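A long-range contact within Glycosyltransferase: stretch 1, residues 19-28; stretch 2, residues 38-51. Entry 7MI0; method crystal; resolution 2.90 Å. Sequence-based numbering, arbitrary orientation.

Stretch 1 (19-28) NKYTILQVVP
Stretch 2, residues 38-51: GTIEVAKYLKILGH

The contact is a strand laid antiparallel along a helix, held by a few apolar side-chain contacts and by a hydrogen bond between side chain and backbone toward each end, the one from Gln25 weak. Residues 22-26 are in extended strand conformation, with phi near -110° and psi between 114° and 137°; the helix, already under way at Gly38, runs to Ile48 with phi between -71° and -55° and psi between -51° and -36°. Their axes approach to 10.0 Å, and their N-to-C directions lie at 169°. The register follows from this reversal: Lys20 CA lies 5.1 Å from His51 CA, and Gln25 CA lies 7.1 Å from Thr39 CA. Together the two stretches bury 467 Å².

Strand alternation decides which side chains take part. Ile23, Gln25 and Val27 direct their CA-to-CB bonds toward the helix, whereas those of Thr22, Leu24 and Val26 point away. The helix answers with Thr39, Val42 and Leu46, spaced three and four residues apart and so brought to one side. Ile23 (chi1 m, chi2 m) packs against Leu46 (m, t), with Ile23 CB 3.7 Å from Leu46 CD1. Farther along, Val27 (t) meets the methyl of Thr39 (m), Val27 CG2 to Thr39 CG2 being 3.6 Å; Thr39 OG1 is hydrogen-bonded elsewhere in the structure.

Between these apolar contacts, Gln25 (chi1 m, chi2 t, chi3 74°) extends its amide to the helix. Gln25 NE2 donates a weak hydrogen bond to Thr39 O, 3.0 Å long with an N-H...O angle of 133°. Thr39 O also accepts the helical bond from Ala43 N at 3.0 Å, so the amide joins an acceptor already in use. The same nitrogen, Gln25 NE2, lies 3.7 Å from Val42 CG1.

At the other end, the helix closes in a Schellman motif. Gly50, at phi 79° and psi 11°, leaves helical geometry; a CB there would jam against the preceding carbonyl oxygen. Two bonds turn back into the last turn: His51 N to Leu46 O, 2.8 Å, and Gly50 N to Lys47 O, 2.9 Å. His51 (phi/psi -85°/167°, chi1 m, chi2 -63°) then brings its ring to stretch 1. Tyr21 N donates to His51 ND1 at 2.9 Å and 157°, which requires ND1 to present its lone pair. The donor lies near the plane of the imidazole, as suits a ring-nitrogen acceptor, and Asn19 O also sits at the ring edge, 3.1 Å from His51 CE1. The Tyr21 ring (chi1 m, chi2 -47°) lies nearly parallel to the imidazole, at 4°, but with centroids 5.0 Å apart the slid rings barely overlap.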

# COMPACT_ATOMS: atom_id res chain seq x y z
N ASN A 19 -8.05 -22.11 -21.11
CA ASN A 19 -7.22 -21.60 -20.03
C ASN A 19 -7.46 -20.11 -19.78
O ASN A 19 -6.60 -19.44 -19.22
CB ASN A 19 -5.73 -21.86 -20.30
CG ASN A 19 -5.21 -21.10 -21.51
OD1 ASN A 19 -5.53 -21.41 -22.65
ND2 ASN A 19 -4.38 -20.09 -21.25
N LYS A 20 -8.62 -19.60 -20.19
CA LYS A 20 -9.00 -18.21 -19.96
C LYS A 20 -10.08 -18.15 -18.88
O LYS A 20 -11.04 -18.93 -18.93
CB LYS A 20 -9.48 -17.55 -21.25
N TYR A 21 -9.93 -17.24 -17.93
CA TYR A 21 -10.77 -17.17 -16.74
C TYR A 21 -11.53 -15.85 -16.69
O TYR A 21 -11.17 -14.87 -17.34
CB TYR A 21 -9.93 -17.30 -15.45
CG TYR A 21 -8.97 -18.47 -15.43
CD1 TYR A 21 -9.37 -19.75 -15.81
CD2 TYR A 21 -7.65 -18.29 -15.02
CE1 TYR A 21 -8.48 -20.81 -15.78
CE2 TYR A 21 -6.75 -19.34 -14.99
CZ TYR A 21 -7.17 -20.60 -15.37
OH TYR A 21 -6.28 -21.66 -15.34
N THR A 22 -12.59 -15.83 -15.88
CA THR A 22 -13.34 -14.61 -15.61
C THR A 22 -13.24 -14.32 -14.12
O THR A 22 -13.73 -15.09 -13.28
CB THR A 22 -14.80 -14.75 -16.04
OG1 THR A 22 -14.85 -15.12 -17.43
CG2 THR A 22 -15.54 -13.43 -15.86
N ILE A 23 -12.58 -13.21 -13.78
CA ILE A 23 -12.34 -12.83 -12.39
C ILE A 23 -13.17 -11.60 -12.09
O ILE A 23 -12.96 -10.53 -12.68
CB ILE A 23 -10.85 -12.57 -12.12
CG1 ILE A 23 -10.01 -13.76 -12.58
CG2 ILE A 23 -10.64 -12.25 -10.65
CD1 ILE A 23 -10.40 -15.07 -11.91
N LEU A 24 -14.10 -11.74 -11.15
CA LEU A 24 -14.92 -10.64 -10.66
C LEU A 24 -14.33 -10.16 -9.34
O LEU A 24 -14.27 -10.93 -8.37
CB LEU A 24 -16.37 -11.09 -10.51
CG LEU A 24 -17.39 -10.19 -9.80
CD1 LEU A 24 -17.45 -8.83 -10.44
CD2 LEU A 24 -18.76 -10.85 -9.84
N GLN A 25 -13.88 -8.91 -9.30
CA GLN A 25 -13.37 -8.30 -8.08
C GLN A 25 -14.41 -7.36 -7.49
O GLN A 25 -15.06 -6.60 -8.21
CB GLN A 25 -12.07 -7.53 -8.34
CG GLN A 25 -10.95 -8.35 -8.95
CD GLN A 25 -9.61 -7.65 -8.88
OE1 GLN A 25 -9.01 -7.56 -7.81
NE2 GLN A 25 -9.14 -7.13 -10.00
N VAL A 26 -14.57 -7.42 -6.17
CA VAL A 26 -15.53 -6.59 -5.46
C VAL A 26 -14.74 -5.63 -4.57
O VAL A 26 -13.99 -6.08 -3.69
CB VAL A 26 -16.51 -7.44 -4.63
CG1 VAL A 26 -17.68 -6.60 -4.15
CG2 VAL A 26 -17.00 -8.63 -5.45
N VAL A 27 -14.92 -4.34 -4.78
CA VAL A 27 -14.18 -3.30 -4.07
C VAL A 27 -15.15 -2.55 -3.16
O VAL A 27 -16.23 -2.16 -3.61
CB VAL A 27 -13.50 -2.31 -5.03
CG1 VAL A 27 -12.68 -1.30 -4.26
CG2 VAL A 27 -12.64 -3.07 -6.02
N PRO A 28 -14.81 -2.33 -1.88
CA PRO A 28 -15.72 -1.59 -0.99
C PRO A 28 -15.44 -0.10 -0.94
O PRO A 28 -14.56 0.41 -1.64
CB PRO A 28 -15.46 -2.25 0.37
CG PRO A 28 -14.00 -2.60 0.31
CD PRO A 28 -13.69 -2.93 -1.14
N GLY A 38 -4.36 -2.10 -6.20
CA GLY A 38 -4.21 -3.53 -6.45
C GLY A 38 -5.26 -4.08 -7.39
O GLY A 38 -4.95 -4.91 -8.25
N THR A 39 -6.51 -3.62 -7.25
CA THR A 39 -7.60 -4.11 -8.09
C THR A 39 -7.42 -3.71 -9.56
O THR A 39 -7.68 -4.51 -10.46
CB THR A 39 -8.94 -3.58 -7.56
OG1 THR A 39 -9.10 -3.98 -6.19
CG2 THR A 39 -10.10 -4.13 -8.37
N ILE A 40 -6.97 -2.47 -9.80
CA ILE A 40 -6.78 -2.00 -11.17
C ILE A 40 -5.61 -2.71 -11.82
O ILE A 40 -5.68 -3.13 -12.99
CB ILE A 40 -6.58 -0.47 -11.18
CG1 ILE A 40 -7.84 0.25 -10.69
CG2 ILE A 40 -6.20 0.00 -12.58
CD1 ILE A 40 -7.64 1.74 -10.53
N GLU A 41 -4.50 -2.86 -11.09
CA GLU A 41 -3.33 -3.49 -11.68
C GLU A 41 -3.60 -4.95 -12.00
O GLU A 41 -3.12 -5.46 -13.02
CB GLU A 41 -2.12 -3.34 -10.75
CG GLU A 41 -1.57 -1.91 -10.62
CD GLU A 41 -1.24 -1.26 -11.96
OE1 GLU A 41 -0.71 -1.95 -12.86
OE2 GLU A 41 -1.52 -0.05 -12.12
N VAL A 42 -4.39 -5.64 -11.17
CA VAL A 42 -4.70 -7.04 -11.46
C VAL A 42 -5.64 -7.13 -12.65
O VAL A 42 -5.50 -8.02 -13.50
CB VAL A 42 -5.29 -7.72 -10.21
CG1 VAL A 42 -5.97 -9.03 -10.58
CG2 VAL A 42 -4.20 -7.99 -9.20
N ALA A 43 -6.61 -6.22 -12.74
CA ALA A 43 -7.52 -6.21 -13.88
C ALA A 43 -6.76 -5.99 -15.19
O ALA A 43 -6.92 -6.75 -16.15
CB ALA A 43 -8.58 -5.13 -13.68
N LYS A 44 -5.91 -4.95 -15.23
CA LYS A 44 -5.10 -4.69 -16.42
C LYS A 44 -4.28 -5.91 -16.81
O LYS A 44 -4.19 -6.26 -17.99
CB LYS A 44 -4.17 -3.50 -16.17
CG LYS A 44 -4.84 -2.14 -16.25
CD LYS A 44 -3.92 -1.05 -15.74
CE LYS A 44 -2.64 -0.97 -16.54
NZ LYS A 44 -1.67 -0.02 -15.93
N TYR A 45 -3.68 -6.57 -15.82
CA TYR A 45 -2.86 -7.75 -16.09
C TYR A 45 -3.69 -8.89 -16.65
O TYR A 45 -3.28 -9.56 -17.62
CB TYR A 45 -2.15 -8.16 -14.80
CG TYR A 45 -1.22 -9.34 -14.91
CD1 TYR A 45 -0.13 -9.31 -15.76
CD2 TYR A 45 -1.40 -10.46 -14.12
CE1 TYR A 45 0.74 -10.38 -15.84
CE2 TYR A 45 -0.54 -11.53 -14.18
CZ TYR A 45 0.54 -11.49 -15.05
OH TYR A 45 1.40 -12.56 -15.11
N LEU A 46 -4.88 -9.13 -16.08
CA LEU A 46 -5.77 -10.15 -16.61
C LEU A 46 -6.17 -9.85 -18.05
O LEU A 46 -6.27 -10.77 -18.87
CB LEU A 46 -7.00 -10.28 -15.71
CG LEU A 46 -6.80 -10.89 -14.33
CD1 LEU A 46 -7.97 -10.58 -13.41
CD2 LEU A 46 -6.60 -12.39 -14.44
N LYS A 47 -6.38 -8.58 -18.38
CA LYS A 47 -6.72 -8.21 -19.76
C LYS A 47 -5.62 -8.62 -20.73
O LYS A 47 -5.89 -9.25 -21.76
CB LYS A 47 -6.97 -6.71 -19.86
CG LYS A 47 -8.42 -6.30 -19.70
CD LYS A 47 -8.67 -4.89 -20.22
CE LYS A 47 -8.22 -4.75 -21.66
NZ LYS A 47 -8.77 -3.52 -22.30
N ILE A 48 -4.37 -8.26 -20.42
CA ILE A 48 -3.24 -8.53 -21.31
C ILE A 48 -3.13 -10.03 -21.59
O ILE A 48 -2.86 -10.44 -22.73
CB ILE A 48 -1.94 -7.98 -20.71
CG1 ILE A 48 -1.97 -6.45 -20.67
CG2 ILE A 48 -0.74 -8.45 -21.50
CD1 ILE A 48 -0.83 -5.85 -19.88
N LEU A 49 -3.35 -10.85 -20.57
CA LEU A 49 -3.27 -12.29 -20.72
C LEU A 49 -4.50 -12.91 -21.39
O LEU A 49 -4.56 -14.14 -21.51
CB LEU A 49 -3.04 -12.93 -19.35
CG LEU A 49 -1.70 -12.53 -18.73
CD1 LEU A 49 -1.62 -12.99 -17.29
CD2 LEU A 49 -0.56 -13.11 -19.55
N GLY A 50 -5.46 -12.10 -21.82
CA GLY A 50 -6.66 -12.63 -22.44
C GLY A 50 -7.69 -13.16 -21.47
O GLY A 50 -8.62 -13.84 -21.91
N HIS A 51 -7.54 -12.90 -20.17
CA HIS A 51 -8.58 -13.20 -19.20
C HIS A 51 -9.57 -12.04 -19.15
O HIS A 51 -9.32 -10.96 -19.68
CB HIS A 51 -7.98 -13.46 -17.82
CG HIS A 51 -6.99 -14.58 -17.79
ND1 HIS A 51 -7.33 -15.88 -18.08
CD2 HIS A 51 -5.66 -14.60 -17.51
CE1 HIS A 51 -6.27 -16.65 -17.98
NE2 HIS A 51 -5.24 -15.90 -17.63